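Local coordinates for probable sulfate-binding lipoprotein SubI (Mycobacterium tuberculosis, PDB 6DDN), which probably binds sulfate outside the cell membrane and delivers it for uptake, at residues A[71-76]-A[277-282]; A[110-115]-A[326-331]; A[136-141]-A[291-296]; A[159-164]-A[208-213]; A[186-191]-A[255-260]. All coordinates share one frame; numbering follows the deposited sequence.

Interaction 1 (A[71-76]-A[277-282])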
# COMPACT_ATOMS: atom_id res chain seq x y z
N PRO A 71 -7.74 -8.52 -17.08
CA PRO A 71 -8.71 -9.20 -17.96
C PRO A 71 -9.90 -8.32 -18.32
O PRO A 71 -10.37 -8.37 -19.46
CB PRO A 71 -9.13 -10.42 -17.13
CG PRO A 71 -7.98 -10.67 -16.23
CD PRO A 71 -7.45 -9.32 -15.88
N ALA A 72 -10.40 -7.53 -17.37
CA ALA A 72 -11.48 -6.60 -17.69
C ALA A 72 -11.01 -5.52 -18.66
O ALA A 72 -11.76 -5.12 -19.56
CB ALA A 72 -12.02 -5.96 -16.42
N PHE A 73 -9.78 -5.05 -18.49
CA PHE A 73 -9.22 -4.10 -19.44
C PHE A 73 -9.11 -4.72 -20.83
O PHE A 73 -9.50 -4.11 -21.83
CB PHE A 73 -7.85 -3.63 -18.94
CG PHE A 73 -7.13 -2.73 -19.90
CD1 PHE A 73 -7.70 -1.53 -20.31
CD2 PHE A 73 -5.88 -3.07 -20.38
CE1 PHE A 73 -7.03 -0.70 -21.18
CE2 PHE A 73 -5.21 -2.24 -21.25
CZ PHE A 73 -5.78 -1.05 -21.65
N ASN A 74 -8.60 -5.95 -20.90
CA ASN A 74 -8.42 -6.62 -22.18
C ASN A 74 -9.74 -6.94 -22.87
O ASN A 74 -9.75 -7.22 -24.07
CB ASN A 74 -7.60 -7.89 -22.00
CG ASN A 74 -6.14 -7.61 -21.68
OD1 ASN A 74 -5.56 -8.23 -20.80
ND2 ASN A 74 -5.56 -6.65 -22.38
N ALA A 75 -10.85 -6.92 -22.14
CA ALA A 75 -12.17 -7.14 -22.72
C ALA A 75 -12.87 -5.84 -23.09
O ALA A 75 -14.06 -5.87 -23.44
CB ALA A 75 -13.04 -7.96 -21.77
N SER A 76 -12.17 -4.71 -23.03
CA SER A 76 -12.74 -3.42 -23.37
C SER A 76 -12.24 -2.97 -24.74
O SER A 76 -11.34 -3.57 -25.33
CB SER A 76 -12.38 -2.38 -22.30
OG SER A 76 -11.06 -1.91 -22.48
N ALA A 277 -0.79 3.13 -22.40
CA ALA A 277 -0.51 3.38 -20.99
C ALA A 277 -1.53 4.34 -20.38
O ALA A 277 -1.99 4.14 -19.25
CB ALA A 277 0.91 3.91 -20.82
N THR A 278 -1.90 5.39 -21.12
CA THR A 278 -2.94 6.29 -20.64
C THR A 278 -4.29 5.58 -20.59
O THR A 278 -5.06 5.77 -19.64
CB THR A 278 -3.03 7.53 -21.52
OG1 THR A 278 -1.74 8.15 -21.61
CG2 THR A 278 -4.03 8.53 -20.95
N ALA A 279 -4.59 4.76 -21.60
CA ALA A 279 -5.84 4.01 -21.60
C ALA A 279 -5.91 3.06 -20.41
O ALA A 279 -6.95 2.94 -19.76
CB ALA A 279 -6.00 3.25 -22.91
N PHE A 280 -4.79 2.39 -20.10
CA PHE A 280 -4.78 1.47 -18.98
C PHE A 280 -4.88 2.20 -17.64
O PHE A 280 -5.45 1.66 -16.69
CB PHE A 280 -3.51 0.61 -19.01
CG PHE A 280 -3.52 -0.52 -18.03
CD1 PHE A 280 -4.66 -1.30 -17.87
CD2 PHE A 280 -2.40 -0.82 -17.28
CE1 PHE A 280 -4.67 -2.35 -16.97
CE2 PHE A 280 -2.41 -1.87 -16.38
CZ PHE A 280 -3.55 -2.63 -16.23
N ARG A 281 -4.35 3.42 -17.56
CA ARG A 281 -4.46 4.18 -16.32
C ARG A 281 -5.87 4.71 -16.12
O ARG A 281 -6.45 4.60 -15.03
CB ARG A 281 -3.45 5.33 -16.31
CG ARG A 281 -3.56 6.20 -15.07
CD ARG A 281 -3.11 7.62 -15.35
NE ARG A 281 -4.06 8.33 -16.21
CZ ARG A 281 -3.76 9.41 -16.93
NH1 ARG A 281 -2.53 9.91 -16.88
NH2 ARG A 281 -4.68 9.98 -17.69
N ASN A 282 -6.45 5.29 -17.18
CA ASN A 282 -7.80 5.84 -17.07
C ASN A 282 -8.84 4.75 -16.84
O ASN A 282 -9.85 4.99 -16.17
CB ASN A 282 -8.14 6.64 -18.33
CG ASN A 282 -7.28 7.88 -18.49
OD1 ASN A 282 -6.59 8.29 -17.55
ND2 ASN A 282 -7.32 8.48 -19.67
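Ala-279 is the first residue of 277-282 to meet the ring of Phe-73, and it does so lightly: its CB stands 4.4 Å from Phe-73 CE1, while its carbonyl O approaches the same carbon at 3.9 Å. The main contact follows at Phe-280. Its CA lies over a face of the Phe-73 ring, 4.2 Å from the centroid, a CH-pi approach 28° off the ring normal. Further out, CD1 of Phe-280 covers the same ring toward its rim, 3.3 Å from Phe-73 CD2. The two rings are neither stacked nor edge-to-face: their planes are at 45° with centroids 4.7 Å apart. Phe-73 reaches this position because its CG is anti to the backbone N (chi1 176°), which extends the ring away from its own helix. The side chain of Arg-281 starts out on the far side of the helix, where it grips Asn-282 OD1 side-on through NE and NH2, the NH2 bond being 2.6 Å long. Phe-283 also meets the Phe-73 ring, and Leu-106 of strand 106-108 touches Phe-280. An aromatic pair thus joins helices 63-74 and 274-284 beside the sheet, as in the layered alpha/beta lobe of a type 2 periplasmic-binding protein.

Interaction 2 (A[110-115]-A[326-331])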
# COMPACT_ATOMS: atom_id res chain seq x y z
N SER A 110 3.67 1.90 -3.49
CA SER A 110 3.02 1.89 -2.18
C SER A 110 2.77 3.30 -1.67
O SER A 110 1.70 3.58 -1.11
CB SER A 110 3.87 1.10 -1.18
OG SER A 110 3.37 1.25 0.13
N VAL A 111 3.73 4.20 -1.86
CA VAL A 111 3.67 5.53 -1.29
C VAL A 111 4.02 6.56 -2.35
O VAL A 111 4.77 6.29 -3.29
CB VAL A 111 4.61 5.67 -0.07
CG1 VAL A 111 4.15 4.77 1.06
CG2 VAL A 111 6.04 5.33 -0.47
N GLU A 112 3.46 7.77 -2.19
CA GLU A 112 3.72 8.85 -3.14
C GLU A 112 5.20 9.19 -3.31
O GLU A 112 5.61 9.48 -4.45
CB GLU A 112 2.93 10.09 -2.72
CG GLU A 112 3.14 11.31 -3.63
CD GLU A 112 4.28 12.19 -3.17
OE1 GLU A 112 4.79 12.98 -3.99
OE2 GLU A 112 4.68 12.09 -1.99
N PRO A 113 6.04 9.20 -2.26
CA PRO A 113 7.48 9.46 -2.48
C PRO A 113 8.10 8.61 -3.58
O PRO A 113 8.97 9.09 -4.31
CB PRO A 113 8.10 9.13 -1.12
CG PRO A 113 7.02 9.42 -0.15
CD PRO A 113 5.71 9.19 -0.82
N ASP A 114 7.67 7.36 -3.72
CA ASP A 114 8.20 6.50 -4.77
C ASP A 114 7.77 6.95 -6.15
O ASP A 114 8.36 6.52 -7.15
CB ASP A 114 7.78 5.05 -4.52
CG ASP A 114 8.41 4.47 -3.27
OD1 ASP A 114 9.56 4.85 -2.96
OD2 ASP A 114 7.76 3.64 -2.59
N ILE A 115 6.75 7.81 -6.24
CA ILE A 115 6.42 8.47 -7.50
C ILE A 115 7.24 9.74 -7.67
O ILE A 115 7.70 10.04 -8.78
CB ILE A 115 4.91 8.75 -7.59
CG1 ILE A 115 4.11 7.45 -7.50
CG2 ILE A 115 4.58 9.48 -8.87
CD1 ILE A 115 4.32 6.52 -8.67
N GLY A 326 0.70 16.97 7.89
CA GLY A 326 1.31 17.99 7.07
C GLY A 326 1.76 17.52 5.70
O GLY A 326 2.57 18.21 5.07
N GLY A 327 1.27 16.38 5.23
CA GLY A 327 1.66 15.86 3.94
C GLY A 327 3.02 15.19 3.98
O GLY A 327 3.74 15.22 4.98
N TRP A 328 3.37 14.57 2.85
CA TRP A 328 4.70 13.97 2.75
C TRP A 328 5.79 15.03 2.82
O TRP A 328 6.91 14.74 3.24
CB TRP A 328 4.82 13.16 1.46
CG TRP A 328 3.89 11.98 1.39
CD1 TRP A 328 2.67 11.93 0.77
CD2 TRP A 328 4.10 10.68 1.96
NE1 TRP A 328 2.12 10.68 0.92
CE2 TRP A 328 2.97 9.89 1.64
CE3 TRP A 328 5.14 10.10 2.70
CZ2 TRP A 328 2.85 8.56 2.04
CZ3 TRP A 328 5.01 8.78 3.10
CH2 TRP A 328 3.88 8.02 2.77
N GLY A 329 5.47 16.28 2.44
CA GLY A 329 6.46 17.34 2.53
C GLY A 329 6.99 17.56 3.93
O GLY A 329 8.10 18.07 4.11
N SER A 330 6.21 17.19 4.95
CA SER A 330 6.63 17.32 6.33
C SER A 330 6.89 15.99 7.02
O SER A 330 7.44 15.98 8.13
CB SER A 330 5.58 18.11 7.13
OG SER A 330 5.85 18.05 8.52
N VAL A 331 6.50 14.88 6.41
CA VAL A 331 6.77 13.55 6.95
C VAL A 331 7.97 12.91 6.26
O VAL A 331 8.80 12.27 6.92
CB VAL A 331 5.51 12.66 6.83
CG1 VAL A 331 5.88 11.19 6.75
CG2 VAL A 331 4.58 12.92 8.00
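The backbones of 110-115 and 326-331 approach most closely at Pro-113 and Trp-328, whose CA atoms are 7.4 Å apart, a gap filled by the indole and the proline ring. This is a proline-tryptophan CH-pi contact between helix 113-120 and the short helix 328-331, near the C-terminal end of the solute-binding fold; Gly-327 occupies the N-cap position of the latter. A chi1 of -64° lays the indole of Trp-328 across residues 111-113, so that one face takes Pro-113. At the benzo end, Val-111 CG1 lies 3.7 Å from CH2, the two side chains crossing at about a right angle. At the pyrrole end Glu-112 runs antiparallel to the indole side chain: its CB stands 4.2 Å from the five-membered centroid, off-centre, and its chain bends at chi2, bringing OE2 to 3.4 Å from CD1. The carboxylate and ring planes are 43° apart, and no hydrogen bond forms across the contact. Trp-180 of helix 177-190 meets Trp-328 edge-to-face and also touches Val-111, tying both segments to that helix. Between the two ends of the indole, Pro-113 CD sits over the six-membered ring, 3.6 Å from its centroid and only 15° off the normal.

Interaction 3 (A[136-141]-A[291-296])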
# COMPACT_ATOMS: atom_id res chain seq x y z
N ILE A 136 -4.45 8.76 -7.23
CA ILE A 136 -4.70 7.67 -6.30
C ILE A 136 -5.98 6.96 -6.73
O ILE A 136 -7.08 7.51 -6.57
CB ILE A 136 -4.80 8.17 -4.85
CG1 ILE A 136 -3.40 8.55 -4.34
CG2 ILE A 136 -5.40 7.11 -3.95
CD1 ILE A 136 -3.36 9.86 -3.60
N PRO A 137 -5.89 5.75 -7.31
CA PRO A 137 -7.10 5.06 -7.76
C PRO A 137 -7.69 4.14 -6.71
O PRO A 137 -8.85 3.72 -6.82
CB PRO A 137 -6.59 4.25 -8.97
CG PRO A 137 -5.18 3.92 -8.59
CD PRO A 137 -4.66 5.08 -7.76
N PHE A 138 -6.91 3.81 -5.68
CA PHE A 138 -7.38 2.95 -4.61
C PHE A 138 -6.45 3.12 -3.42
O PHE A 138 -5.47 3.87 -3.47
CB PHE A 138 -7.45 1.48 -5.06
CG PHE A 138 -6.14 0.91 -5.51
CD1 PHE A 138 -5.23 0.40 -4.60
CD2 PHE A 138 -5.82 0.87 -6.86
CE1 PHE A 138 -4.02 -0.12 -5.02
CE2 PHE A 138 -4.61 0.34 -7.28
CZ PHE A 138 -3.71 -0.16 -6.36
N GLY A 139 -6.76 2.41 -2.34
CA GLY A 139 -5.94 2.45 -1.16
C GLY A 139 -6.34 1.37 -0.19
O GLY A 139 -6.97 0.38 -0.56
N SER A 140 -5.96 1.56 1.07
CA SER A 140 -6.24 0.58 2.11
C SER A 140 -6.10 1.26 3.47
O SER A 140 -6.04 2.49 3.56
CB SER A 140 -5.32 -0.63 1.98
OG SER A 140 -5.76 -1.71 2.78
N VAL A 141 -6.05 0.45 4.52
CA VAL A 141 -5.75 0.93 5.87
C VAL A 141 -4.75 -0.03 6.50
O VAL A 141 -4.67 -1.20 6.13
CB VAL A 141 -7.02 1.04 6.75
CG1 VAL A 141 -7.93 2.13 6.24
CG2 VAL A 141 -7.74 -0.30 6.80
N LYS A 291 -15.08 -1.19 -8.91
CA LYS A 291 -15.74 -2.33 -8.30
C LYS A 291 -14.79 -3.51 -8.18
O LYS A 291 -14.79 -4.22 -7.17
CB LYS A 291 -16.97 -2.73 -9.13
CG LYS A 291 -18.20 -1.89 -8.90
CD LYS A 291 -19.35 -2.40 -9.75
CE LYS A 291 -20.60 -1.54 -9.61
NZ LYS A 291 -21.53 -1.74 -10.76
N LEU A 292 -13.95 -3.73 -9.20
CA LEU A 292 -13.06 -4.88 -9.19
C LEU A 292 -11.99 -4.76 -8.11
O LEU A 292 -11.73 -5.72 -7.38
CB LEU A 292 -12.41 -5.04 -10.57
CG LEU A 292 -13.36 -5.42 -11.71
CD1 LEU A 292 -12.67 -5.23 -13.04
CD2 LEU A 292 -13.86 -6.85 -11.56
N TRP A 293 -11.37 -3.58 -8.00
CA TRP A 293 -10.42 -3.34 -6.92
C TRP A 293 -11.08 -3.58 -5.56
O TRP A 293 -10.52 -4.25 -4.69
CB TRP A 293 -9.87 -1.92 -7.00
CG TRP A 293 -8.84 -1.71 -8.06
CD1 TRP A 293 -9.00 -1.03 -9.23
CD2 TRP A 293 -7.49 -2.18 -8.05
NE1 TRP A 293 -7.83 -1.04 -9.95
CE2 TRP A 293 -6.88 -1.74 -9.24
CE3 TRP A 293 -6.73 -2.92 -7.14
CZ2 TRP A 293 -5.55 -2.03 -9.56
CZ3 TRP A 293 -5.40 -3.20 -7.45
CH2 TRP A 293 -4.84 -2.76 -8.65
N ALA A 294 -12.28 -3.02 -5.37
CA ALA A 294 -13.02 -3.24 -4.13
C ALA A 294 -13.22 -4.72 -3.88
O ALA A 294 -12.93 -5.23 -2.79
CB ALA A 294 -14.36 -2.50 -4.19
N GLN A 295 -13.71 -5.45 -4.89
CA GLN A 295 -13.91 -6.89 -4.75
C GLN A 295 -12.61 -7.62 -4.44
O GLN A 295 -12.63 -8.68 -3.81
CB GLN A 295 -14.55 -7.45 -6.02
CG GLN A 295 -16.00 -7.01 -6.21
CD GLN A 295 -16.43 -7.04 -7.66
OE1 GLN A 295 -15.81 -7.69 -8.50
NE2 GLN A 295 -17.51 -6.33 -7.97
N ALA A 296 -11.48 -7.07 -4.88
CA ALA A 296 -10.17 -7.65 -4.59
C ALA A 296 -9.65 -7.28 -3.20
O ALA A 296 -8.58 -7.76 -2.82
CB ALA A 296 -9.16 -7.22 -5.65
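The shortest polar bond here, Gln-295 N to Lys-291 O at 2.8 Å, closes the helical turn from which Trp-293 projects onto Phe-138. Across the contact itself there is no hydrogen bond; what joins the segments is a single face-to-face aromatic stack. The centroids of the Phe-138 ring and the six-membered ring of Trp-293 are 3.9 Å apart, and the planes diverge by 23°, so the spacing is uneven. It is tightest along one side of the phenyl ring, where Phe-138 CE2 lies 3.4 Å from Trp-293 CH2. The neighbouring CZ of Phe-138 is 3.6 Å from Trp-293 CZ3, and CD2 of Phe-138 sits above the centre of the indole, 3.7 Å from Trp-293 CD2. The phenyl group gets there through a chi1 of 60°, which places CG between the backbone N and the carbonyl carbon and turns the ring off the strand toward the helix.

Other aromatic groups complete the cluster. Phe-298 meets both rings edge-to-face, and Trp-66 of helix 63-74 adds a further edge-to-face contact to the indole. Phe-138 belongs to strand 138-147, with a backbone bond to Asn-263 in strand 257-267, so the stack packs helix 287-295 against the sheet of the solute-binding fold. The one polar side-chain atom of the pair, Trp-293 NE1, donates to Gln-284 OE1. Its hydrogen bonding is therefore met while both residues remain buried, and that bond probably helps fix the rotation of the indole, leaving cohesion between the two segments to dispersion and ring overlap.

Interaction 4 (A[159-164]-A[208-213])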
# COMPACT_ATOMS: atom_id res chain seq x y z
N ASP A 159 -1.08 -3.39 22.42
CA ASP A 159 -0.86 -4.83 22.44
C ASP A 159 0.45 -5.23 21.79
O ASP A 159 0.97 -6.31 22.09
CB ASP A 159 -2.03 -5.55 21.75
CG ASP A 159 -3.26 -5.64 22.63
OD1 ASP A 159 -3.11 -5.77 23.86
OD2 ASP A 159 -4.38 -5.58 22.08
N LEU A 160 1.00 -4.40 20.90
CA LEU A 160 2.26 -4.71 20.25
C LEU A 160 3.46 -4.52 21.17
O LEU A 160 4.55 -4.99 20.85
CB LEU A 160 2.45 -3.86 18.99
CG LEU A 160 1.37 -3.91 17.91
CD1 LEU A 160 1.97 -3.51 16.56
CD2 LEU A 160 0.71 -5.27 17.82
N LEU A 161 3.28 -3.83 22.30
CA LEU A 161 4.34 -3.63 23.28
C LEU A 161 4.24 -4.59 24.45
O LEU A 161 4.87 -4.37 25.48
CB LEU A 161 4.31 -2.19 23.80
CG LEU A 161 4.61 -1.09 22.79
CD1 LEU A 161 4.70 0.26 23.49
CD2 LEU A 161 5.89 -1.40 22.04
N ARG A 162 3.45 -5.65 24.32
CA ARG A 162 3.34 -6.60 25.41
C ARG A 162 4.56 -7.52 25.44
O ARG A 162 5.19 -7.74 24.40
CB ARG A 162 2.06 -7.42 25.28
CG ARG A 162 0.86 -6.77 25.94
CD ARG A 162 -0.44 -7.24 25.32
NE ARG A 162 -0.52 -8.69 25.29
CZ ARG A 162 -1.48 -9.37 24.66
NH1 ARG A 162 -2.44 -8.73 24.02
NH2 ARG A 162 -1.47 -10.70 24.68
N PRO A 163 4.92 -8.04 26.61
CA PRO A 163 6.13 -8.85 26.72
C PRO A 163 6.07 -10.08 25.81
O PRO A 163 5.11 -10.85 25.85
CB PRO A 163 6.17 -9.25 28.20
CG PRO A 163 5.34 -8.23 28.89
CD PRO A 163 4.28 -7.82 27.92
N GLY A 164 7.11 -10.25 25.00
CA GLY A 164 7.25 -11.42 24.16
C GLY A 164 6.56 -11.35 22.82
O GLY A 164 6.70 -12.28 22.02
N ASN A 208 12.65 -1.26 18.57
CA ASN A 208 13.83 -1.81 19.23
C ASN A 208 13.52 -3.13 19.92
O ASN A 208 14.27 -4.11 19.77
CB ASN A 208 14.39 -0.80 20.23
CG ASN A 208 15.07 0.37 19.55
OD1 ASN A 208 15.47 0.28 18.39
ND2 ASN A 208 15.21 1.47 20.28
N GLU A 209 12.43 -3.19 20.69
CA GLU A 209 12.19 -4.34 21.54
C GLU A 209 11.20 -5.34 20.95
O GLU A 209 11.01 -6.41 21.55
CB GLU A 209 11.71 -3.88 22.92
CG GLU A 209 12.44 -2.64 23.44
CD GLU A 209 12.27 -2.43 24.94
OE1 GLU A 209 13.12 -1.75 25.56
OE2 GLU A 209 11.29 -2.94 25.51
N HIS A 210 10.59 -5.06 19.80
CA HIS A 210 9.62 -5.99 19.22
C HIS A 210 9.77 -6.23 17.73
O HIS A 210 8.97 -6.97 17.16
CB HIS A 210 8.19 -5.52 19.49
CG HIS A 210 7.90 -5.28 20.93
ND1 HIS A 210 7.51 -6.30 21.78
CD2 HIS A 210 7.95 -4.16 21.68
CE1 HIS A 210 7.33 -5.80 22.99
NE2 HIS A 210 7.59 -4.51 22.95
N VAL A 211 10.75 -5.61 17.08
CA VAL A 211 11.05 -5.89 15.68
C VAL A 211 12.51 -6.32 15.59
O VAL A 211 13.41 -5.55 15.97
CB VAL A 211 10.77 -4.68 14.77
CG1 VAL A 211 10.93 -5.08 13.31
CG2 VAL A 211 9.38 -4.13 15.03
N LYS A 212 12.74 -7.53 15.12
CA LYS A 212 14.08 -8.03 14.84
C LYS A 212 14.27 -8.40 13.38
O LYS A 212 15.33 -8.12 12.81
CB LYS A 212 14.39 -9.25 15.72
CG LYS A 212 15.78 -9.82 15.51
CD LYS A 212 16.86 -8.79 15.81
CE LYS A 212 18.18 -9.46 16.16
NZ LYS A 212 18.53 -10.50 15.16
N LEU A 213 13.28 -9.01 12.75
CA LEU A 213 13.34 -9.31 11.33
C LEU A 213 13.09 -8.04 10.52
O LEU A 213 12.29 -7.19 10.89
CB LEU A 213 12.31 -10.38 10.96
CG LEU A 213 12.47 -11.73 11.65
CD1 LEU A 213 11.40 -12.71 11.18
CD2 LEU A 213 13.86 -12.30 11.40
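His-210 is the centre of this contact, and backbone carbonyls of the loop meet its ring. Leu-160 O stands 3.3 Å above the imidazole plane, over its centre; although it is near ND1, the angle is too poor for a hydrogen bond. Arg-162 O instead comes to the ring edge, close to its plane, 3.2 Å from CE1. ND1 donates to Ile-165 O, just beyond 159-164, which probably sets the rotation of the ring. A PEG molecule, probably from the crystallisation liquor, lies about 3 Å from the His-210 side chain.

Apolar contact comes from Leu-161, whose CD2 approaches His-210 CD2 at 3.5 Å; a chi1 of -64° brings the leucine tip to the imidazole. Separately, Leu-161 CA makes a van der Waals approach of 3.4 Å to His-210 NE2.

The ionic interaction lies within the loop: Arg-162 NH1 bonds Asp-159 OD1 at 3.0 Å with an N-H...O angle of 161°. The acceptor is met from above the carboxylate plane, 74° out of it. Lys-152 O and Asn-153 O also accept from this guanidinium, so it bonds to several points of the loop.

His-210 has a backbone bond to Val-167 of strand 167-168, while Leu-160 packs against Leu-206 and strand 232-236; a loop following strand 138-147 thus packs on helix 196-210 beside the sheet of the solute-binding fold.

Interaction 5 (A[186-191]-A[255-260]). With SO4 (sulfate ion), chain G.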
# COMPACT_ATOMS: atom_id res chain seq x y z
N TYR A 186 2.67 6.00 15.05
CA TYR A 186 3.11 7.35 15.38
C TYR A 186 1.92 8.30 15.44
O TYR A 186 1.75 9.03 16.42
CB TYR A 186 4.13 7.85 14.36
CG TYR A 186 4.41 9.33 14.52
CD1 TYR A 186 5.20 9.78 15.57
CD2 TYR A 186 3.88 10.26 13.65
CE1 TYR A 186 5.45 11.13 15.74
CE2 TYR A 186 4.12 11.61 13.81
CZ TYR A 186 4.91 12.04 14.85
OH TYR A 186 5.16 13.38 15.02
N ALA A 187 1.09 8.30 14.39
CA ALA A 187 -0.09 9.16 14.38
C ALA A 187 -1.02 8.83 15.54
O ALA A 187 -1.62 9.73 16.14
CB ALA A 187 -0.81 9.04 13.05
N ALA A 188 -1.16 7.55 15.87
CA ALA A 188 -2.06 7.15 16.94
C ALA A 188 -1.53 7.60 18.30
O ALA A 188 -2.25 8.25 19.07
CB ALA A 188 -2.26 5.63 16.93
N LYS A 189 -0.28 7.28 18.61
CA LYS A 189 0.29 7.60 19.91
C LYS A 189 0.69 9.06 20.06
O LYS A 189 1.01 9.49 21.18
CB LYS A 189 1.49 6.70 20.19
CG LYS A 189 1.10 5.26 20.45
CD LYS A 189 -0.06 5.19 21.43
CE LYS A 189 -0.18 3.82 22.05
NZ LYS A 189 -1.41 3.70 22.88
N SER A 190 0.69 9.83 18.98
CA SER A 190 1.01 11.25 19.03
C SER A 190 -0.19 12.14 18.75
O SER A 190 -0.04 13.37 18.71
CB SER A 190 2.14 11.59 18.05
OG SER A 190 1.66 11.64 16.72
N ASP A 191 -1.37 11.56 18.56
CA ASP A 191 -2.58 12.30 18.19
C ASP A 191 -2.32 13.19 16.98
O ASP A 191 -2.59 14.40 16.99
CB ASP A 191 -3.12 13.11 19.37
CG ASP A 191 -4.58 13.49 19.20
OD1 ASP A 191 -5.43 12.58 19.11
OD2 ASP A 191 -4.89 14.70 19.16
N PRO A 255 -6.63 -1.81 14.39
CA PRO A 255 -6.65 -1.06 15.64
C PRO A 255 -7.64 0.07 15.57
O PRO A 255 -7.98 0.55 14.47
CB PRO A 255 -5.21 -0.55 15.76
CG PRO A 255 -4.68 -0.54 14.37
CD PRO A 255 -5.34 -1.71 13.70
N PRO A 256 -8.17 0.52 16.71
CA PRO A 256 -9.16 1.61 16.68
C PRO A 256 -8.67 2.84 15.94
O PRO A 256 -9.44 3.46 15.20
CB PRO A 256 -9.40 1.89 18.17
CG PRO A 256 -9.08 0.61 18.85
CD PRO A 256 -7.94 0.01 18.07
N GLN A 257 -7.40 3.21 16.12
CA GLN A 257 -6.77 4.24 15.32
C GLN A 257 -5.85 3.57 14.30
O GLN A 257 -5.01 2.74 14.67
CB GLN A 257 -5.97 5.22 16.18
CG GLN A 257 -6.77 5.87 17.30
CD GLN A 257 -6.07 7.09 17.88
OE1 GLN A 257 -5.70 8.01 17.15
NE2 GLN A 257 -5.87 7.09 19.19
N THR A 258 -6.02 3.92 13.03
CA THR A 258 -5.18 3.39 11.97
C THR A 258 -4.93 4.49 10.95
O THR A 258 -5.49 5.58 11.04
CB THR A 258 -5.81 2.16 11.30
OG1 THR A 258 -4.84 1.51 10.48
CG2 THR A 258 -6.99 2.58 10.44
N PHE A 259 -4.06 4.20 9.99
CA PHE A 259 -3.64 5.16 8.99
C PHE A 259 -4.26 4.84 7.64
O PHE A 259 -4.44 3.67 7.28
CB PHE A 259 -2.11 5.19 8.85
CG PHE A 259 -1.57 6.54 8.48
CD1 PHE A 259 -1.31 7.48 9.46
CD2 PHE A 259 -1.32 6.86 7.16
CE1 PHE A 259 -0.82 8.73 9.12
CE2 PHE A 259 -0.83 8.10 6.81
CZ PHE A 259 -0.58 9.04 7.80
N LYS A 260 -4.59 5.89 6.89
CA LYS A 260 -5.19 5.73 5.57
C LYS A 260 -4.08 5.51 4.54
O LYS A 260 -3.24 6.39 4.32
CB LYS A 260 -6.02 6.96 5.21
CG LYS A 260 -6.75 6.85 3.88
CD LYS A 260 -7.06 8.22 3.30
CE LYS A 260 -8.22 8.16 2.32
NZ LYS A 260 -8.64 9.52 1.88
S SO4 G . -5.20 2.53 19.34
O1 SO4 G . -4.97 2.86 17.94
O2 SO4 G . -4.76 1.16 19.57
O3 SO4 G . -4.44 3.44 20.19
O4 SO4 G . -6.63 2.66 19.62
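Ala-188 and Gln-257 face each other at 3.8 Å between their CB atoms, and Gln-257 OE1 lies 3.7 Å from Ala-188 CA. Next to it, Ala-187 CB meets the edge of the Phe-259 ring, in its plane, 3.9 Å from CE1. Small methyl groups thus let helix 177-190 lie close to strand 257-267, the CA atoms of Ala-188 and Gln-257 being 5.8 Å apart. A sulfate ion borders the contact: Gln-257 N donates to its O1 at 3.1 Å with an angle of 143°, and Pro-256 CB lies 3.2 Å from O4.

Further out, Trp-157 N gives the sulfate another bond, and Trp-320 NE1 bonds Gln-257 OE1 and probably fixes the amide; Trp-320 also touches both Ala-187 and Phe-259. Lys-189 NZ stays 4.1 Å from sulfate O3 and pairs with Asp-158. The helix ends just beyond in a Schellman motif, with positive phi at Asp-191, and Ser-190 OG donates to Tyr-186 O at 2.6 Å. Backbone amides rather than a direct charged bond from this lysine hold the anion, which probably came from the crystallisation liquor, so this edge of the helix-strand packing need not be the transport site.

Interactions 1 and 3 share a layer of helices: Ala-72 CB of the first touches Leu-292 CD1 of the second at 3.5 Å, and both lie on the same side of the chain's centre. Interaction 3 in turn meets interaction 5 through the common sheet, where Val-141 CB is 3.7 Å from Phe-259 O. Interaction 2 approaches both interactions 3 and 5 to about 6 Å between nearest atoms without touching. Interactions 1 and 4 lie on opposite sides of the chain's centre, about 43 Å apart between centres. Consecutive helices 177-190 and 196-210 connect interactions 4 and 5, whose centres are about 18 Å apart. The sulfate at interaction 5 does not by itself mark the transport site.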